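Local atomic coordinates of DNA polymerase sliding clamp C (Sulfolobus tokodaii, PDB entry 3AIZ), a protein that serves as one subunit of a ring-shaped sliding clamp around DNA, tethering the polymerase and other DNA-processing proteins during replication. Residues P211-E216 / N230-G235. Sequence-based numbering, arbitrary orientation.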
loop_
_atom_site.group_PDB
_atom_site.type_symbol
_atom_site.label_atom_id
_atom_site.label_comp_id
_atom_site.label_asym_id
_atom_site.label_seq_id
_atom_site.Cartn_x
_atom_site.Cartn_y
_atom_site.Cartn_z
ATOM N N PRO C 211 12.335 11.940 -25.614
ATOM C CA PRO C 211 12.849 12.515 -26.862
ATOM C C PRO C 211 14.359 12.358 -27.022
ATOM O O PRO C 211 14.833 12.113 -28.130
ATOM C CB PRO C 211 12.501 14.003 -26.736
ATOM C CG PRO C 211 11.444 14.072 -25.695
ATOM C CD PRO C 211 11.746 12.969 -24.742
ATOM N N SER C 212 15.100 12.502 -25.927
ATOM C CA SER C 212 16.558 12.534 -25.990
ATOM C C SER C 212 17.192 11.170 -25.728
ATOM O O SER C 212 16.868 10.502 -24.748
ATOM C CB SER C 212 17.107 13.570 -25.003
ATOM O OG SER C 212 18.509 13.720 -25.138
ATOM N N ASP C 213 18.100 10.768 -26.613
ATOM C CA ASP C 213 18.824 9.511 -26.454
ATOM C C ASP C 213 19.978 9.658 -25.463
ATOM O O ASP C 213 20.030 8.961 -24.450
ATOM C CB ASP C 213 19.332 9.000 -27.807
ATOM C CG ASP C 213 19.926 10.108 -28.671
ATOM O OD1 ASP C 213 21.091 10.504 -28.433
ATOM O OD2 ASP C 213 19.225 10.577 -29.595
ATOM N N THR C 214 20.898 10.571 -25.761
ATOM C CA THR C 214 22.026 10.841 -24.877
ATOM C C THR C 214 22.043 12.307 -24.456
ATOM O O THR C 214 21.494 13.165 -25.145
ATOM C CB THR C 214 23.371 10.485 -25.541
ATOM O OG1 THR C 214 23.595 11.336 -26.673
ATOM C CG2 THR C 214 23.377 9.031 -25.992
ATOM N N VAL C 215 22.676 12.588 -23.322
ATOM C CA VAL C 215 22.757 13.949 -22.805
ATOM C C VAL C 215 24.196 14.330 -22.479
ATOM O O VAL C 215 24.923 13.563 -21.851
ATOM C CB VAL C 215 21.880 14.128 -21.547
ATOM C CG1 VAL C 215 22.225 13.077 -20.500
ATOM C CG2 VAL C 215 22.038 15.530 -20.981
ATOM N N GLU C 216 24.602 15.518 -22.911
ATOM C CA GLU C 216 25.951 16.005 -22.645
ATOM C C GLU C 216 25.944 17.027 -21.516
ATOM O O GLU C 216 25.235 18.030 -21.576
ATOM C CB GLU C 216 26.573 16.595 -23.912
ATOM C CG GLU C 216 26.704 15.590 -25.047
ATOM C CD GLU C 216 27.249 16.205 -26.322
ATOM O OE1 GLU C 216 28.095 17.121 -26.230
ATOM O OE2 GLU C 216 26.834 15.767 -27.417
ATOM N N ASN C 230 20.695 15.570 -26.524
ATOM C CA ASN C 230 20.793 15.254 -27.942
ATOM C C ASN C 230 19.479 14.741 -28.515
ATOM O O ASN C 230 18.753 13.990 -27.862
ATOM C CB ASN C 230 21.905 14.233 -28.190
ATOM C CG ASN C 230 23.281 14.774 -27.852
ATOM O OD1 ASN C 230 24.110 14.070 -27.276
ATOM N ND2 ASN C 230 23.529 16.032 -28.206
ATOM N N LEU C 231 19.181 15.154 -29.741
ATOM C CA LEU C 231 17.977 14.718 -30.432
ATOM C C LEU C 231 18.351 14.024 -31.733
ATOM O O LEU C 231 19.428 14.265 -32.279
ATOM C CB LEU C 231 17.068 15.913 -30.721
ATOM C CG LEU C 231 16.481 16.632 -29.508
ATOM C CD1 LEU C 231 15.813 17.928 -29.931
ATOM C CD2 LEU C 231 15.501 15.729 -28.771
ATOM N N PRO C 232 17.464 13.152 -32.231
ATOM C CA PRO C 232 17.692 12.454 -33.500
ATOM C C PRO C 232 18.012 13.424 -34.635
ATOM O O PRO C 232 17.607 14.585 -34.590
ATOM C CB PRO C 232 16.351 11.765 -33.760
ATOM C CG PRO C 232 15.781 11.547 -32.403
ATOM C CD PRO C 232 16.210 12.730 -31.583
ATOM N N GLN C 233 18.740 12.940 -35.636
ATOM C CA GLN C 233 19.078 13.739 -36.809
ATOM C C GLN C 233 19.872 14.993 -36.452
ATOM O O GLN C 233 19.630 16.068 -37.001
ATOM C CB GLN C 233 17.816 14.109 -37.591
ATOM C CG GLN C 233 16.958 12.910 -37.971
ATOM C CD GLN C 233 17.719 11.883 -38.786
ATOM O OE1 GLN C 233 18.601 12.227 -39.577
ATOM N NE2 GLN C 233 17.381 10.611 -38.601
ATOM N N GLY C 234 20.816 14.847 -35.528
ATOM C CA GLY C 234 21.724 15.925 -35.181
ATOM C C GLY C 234 21.083 17.096 -34.461
ATOM O O GLY C 234 21.655 18.185 -34.407
ATOM N N GLY C 235 19.897 16.876 -33.906
ATOM C CA GLY C 235 19.206 17.915 -33.165
ATOM C C GLY C 235 19.706 18.001 -31.739
ATOM O O GLY C 235 20.530 17.191 -31.316
#
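With OG anti to its own backbone N (chi1 -174°), Ser212 meets the backbone of Asn230, whose CG lies anti to its carbonyl carbon, on the side of Thr214 and Glu216. The Ser212 hydroxyl donates to the Asn230 carbonyl, OG to O 2.7 Å, with a C=O...donor angle of 130°. A CA-H...O contact from the same serine reaches that oxygen too, Ser212 CA lying 3.2 Å from Asn230 O. The same Asn230 also donates through its backbone N to Thr214 O at 2.9 Å, and the ladder continues with the backbone bonding of Glu216 to Arg228. Here the open ends of the hairpin formed by strands 214-220 and 223-231 show how a side chain can carry strand pairing into a loop.

Beyond CB, the Asn230 side-chain amide as a group lies close to Thr214 OG1 and the Glu216 carboxylate, whose plane is turned 62° from that of the amide. On the loop side, Leu231 CD2 packs 4.0 Å from Pro211 CB, and Pro211 in turn rests on Tyr13 and Ile14 of helix 8-18. Residues Pro232 to Gly235 then form a type I' turn, and Leu231 N donates to Gly235 O (2.9 Å), bringing the chain back as strand 235-241.

Ser212 OG also hydrogen-bonds Thr136 OG1, so a single buried hydroxyl links Asn230 of strand 223-231 to Thr136, at the start of helix 136-149. Because that hydroxyl gives its proton to Asn230 O, it probably serves as acceptor toward Thr136. Within the C-terminal clamp domain, a buried side chain thus stands in for a backbone N-H at the Asn230 carbonyl and ties it to the helix.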